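Local coordinates for 1-deoxy-D-xylulose 5-phosphate reductoisomerase (Zymomonas mobilis, PDB 1R0K) that catalyses the NADPH-dependent rearrangement and reduction of 1-deoxy-D-xylulose 5-phosphate to 2-C-methyl-D-erythritol 4-phosphate, the step that leads into the non-mevalonate route to isoprenoids, at the interface of chains A and B. Residues are numbered along the deposited sequence; one frame, centred on the assembly and turned at random. Chains: chain A/B, 1-deoxy-D-xylulose 5-phosphate reductoisomerase.

The interface of chains A and B. Residues chain A 260-262, 268, 279, 282, 284; chain B 254-256.
A:Arg279 and B:Asp254 form a salt bridge across the homodimer interface of this DXR-family enzyme, where a tight turn between strands 246-252 and 257-261 of one subunit docks on the other; the two-fold symmetry repeats the contact with the chains exchanged. The guanidinium offers its edge: A:Arg279 NH1 lies 2.8 Å from B:Asp254 OD2, on the syn lone pair of this carboxylate oxygen and close to the guanidinium plane. The two planes are turned 59° apart, a tilt that fits a bond to one carboxylate oxygen better than a paired, two-pronged grip. A bend at chi2 (-82°) in A:Arg279 lets the side chain curve round to bring NH1 to the acid.

The backbone of the same aspartate is gripped as well. B:Asp254 O accepts two threonine hydroxyls: A:Thr268 OG1, from helix 267-275, lies in the carbonyl plane at 2.9 Å, whereas A:Thr282 OG1 sits above that plane at 2.7 Å. The site illustrates how one loop residue can hold a partner subunit through its side chain and its backbone at once. Methyl groups back up the polar bonds, with A:Thr282 CG2 against B:Asp254 CB at 3.7 Å and A:Thr268 CG2 against B:Ser256 CA. Further along the turn, with OG anti to the backbone N (chi1 175°), the B:Ser256 hydroxyl points away from its own N-H and towards chain A, where OG donates to the amide oxygen OE1 of A:Gln260 at 3.2 Å.

Behind this first shell, the turn braces its own acid. The other carboxylate oxygen, B:Asp254 OD1, receives the backbone N-H of B:Ser256, with N at 2.8 Å, nearly along the C-O axis. This side-chain-to-backbone bond spans B:Gly255, whose positive phi carries the chain through the bend, and with A:Arg279 on OD2 it fixes the carboxylate's rotation. An alanine in place of B:Asp254 would probably leave the A:Arg279 guanidinium without its charged mate and the turn without its internal brace.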
loop_
_atom_site.group_PDB
_atom_site.type_symbol
_atom_site.label_atom_id
_atom_site.label_comp_id
_atom_site.label_asym_id
_atom_site.label_seq_id
_atom_site.Cartn_x
_atom_site.Cartn_y
_atom_site.Cartn_z
ATOM N N GLN A 260 3.190 -2.824 1.750
ATOM C CA GLN A 260 2.607 -4.143 1.529
ATOM C C GLN A 260 2.812 -4.857 2.855
ATOM O O GLN A 260 3.940 -4.979 3.335
ATOM C CB GLN A 260 3.325 -4.878 0.394
ATOM C CG GLN A 260 2.560 -6.099 -0.130
ATOM C CD GLN A 260 2.769 -7.349 0.719
ATOM O OE1 GLN A 260 2.087 -8.362 0.534
ATOM N NE2 GLN A 260 3.721 -7.288 1.640
ATOM N N ILE A 261 1.713 -5.311 3.445
ATOM C CA ILE A 261 1.747 -5.967 4.743
ATOM C C ILE A 261 1.077 -7.326 4.649
ATOM O O ILE A 261 0.281 -7.568 3.745
ATOM C CB ILE A 261 0.979 -5.114 5.790
ATOM C CG1 ILE A 261 1.431 -3.651 5.691
ATOM C CG2 ILE A 261 1.215 -5.668 7.208
ATOM C CD1 ILE A 261 0.669 -2.687 6.583
ATOM N N GLY A 262 1.409 -8.218 5.577
ATOM C CA GLY A 262 0.782 -9.525 5.570
ATOM C C GLY A 262 1.496 -10.586 6.378
ATOM O O GLY A 262 2.487 -10.318 7.066
ATOM N N THR A 268 1.946 -15.729 -0.948
ATOM C CA THR A 268 1.358 -14.422 -1.233
ATOM C C THR A 268 2.171 -13.743 -2.343
ATOM O O THR A 268 1.628 -13.416 -3.404
ATOM C CB THR A 268 1.319 -13.527 0.034
ATOM O OG1 THR A 268 0.383 -14.073 0.972
ATOM C CG2 THR A 268 0.880 -12.108 -0.332
ATOM N N ARG A 279 -5.164 -11.024 -9.972
ATOM C CA ARG A 279 -4.944 -11.451 -8.595
ATOM C C ARG A 279 -5.602 -12.813 -8.435
ATOM O O ARG A 279 -6.611 -13.102 -9.074
ATOM C CB ARG A 279 -5.580 -10.465 -7.609
ATOM C CG ARG A 279 -4.863 -9.125 -7.493
ATOM C CD ARG A 279 -3.664 -9.198 -6.553
ATOM N NE ARG A 279 -2.999 -7.900 -6.421
ATOM C CZ ARG A 279 -2.049 -7.625 -5.532
ATOM N NH1 ARG A 279 -1.638 -8.557 -4.679
ATOM N NH2 ARG A 279 -1.507 -6.413 -5.499
ATOM N N THR A 282 -5.045 -17.432 -2.592
ATOM C CA THR A 282 -3.979 -18.288 -2.074
ATOM C C THR A 282 -4.420 -18.617 -0.657
ATOM O O THR A 282 -5.224 -17.899 -0.067
ATOM C CB THR A 282 -2.588 -17.594 -1.994
ATOM O OG1 THR A 282 -2.579 -16.645 -0.919
ATOM C CG2 THR A 282 -2.253 -16.899 -3.306
ATOM N N ALA A 284 -2.818 -18.292 1.937
ATOM C CA ALA A 284 -2.054 -17.494 2.888
ATOM C C ALA A 284 -2.989 -16.911 3.948
ATOM O O ALA A 284 -4.074 -16.420 3.639
ATOM C CB ALA A 284 -1.307 -16.374 2.162
ATOM N N ASP B 254 -4.925 -12.882 -2.450
ATOM C CA ASP B 254 -3.686 -13.621 -2.276
ATOM C C ASP B 254 -3.068 -13.444 -0.893
ATOM O O ASP B 254 -2.018 -14.009 -0.599
ATOM C CB ASP B 254 -2.663 -13.268 -3.374
ATOM C CG ASP B 254 -2.319 -11.791 -3.427
ATOM O OD1 ASP B 254 -2.473 -11.093 -2.404
ATOM O OD2 ASP B 254 -1.870 -11.334 -4.499
ATOM N N GLY B 255 -3.738 -12.675 -0.040
ATOM C CA GLY B 255 -3.249 -12.453 1.307
ATOM C C GLY B 255 -2.516 -11.137 1.453
ATOM O O GLY B 255 -2.203 -10.704 2.563
ATOM N N SER B 256 -2.250 -10.494 0.323
ATOM C CA SER B 256 -1.543 -9.224 0.327
ATOM C C SER B 256 -2.408 -8.096 0.880
ATOM O O SER B 256 -3.582 -7.958 0.537
ATOM C CB SER B 256 -1.086 -8.878 -1.088
ATOM O OG SER B 256 -0.497 -7.592 -1.126
#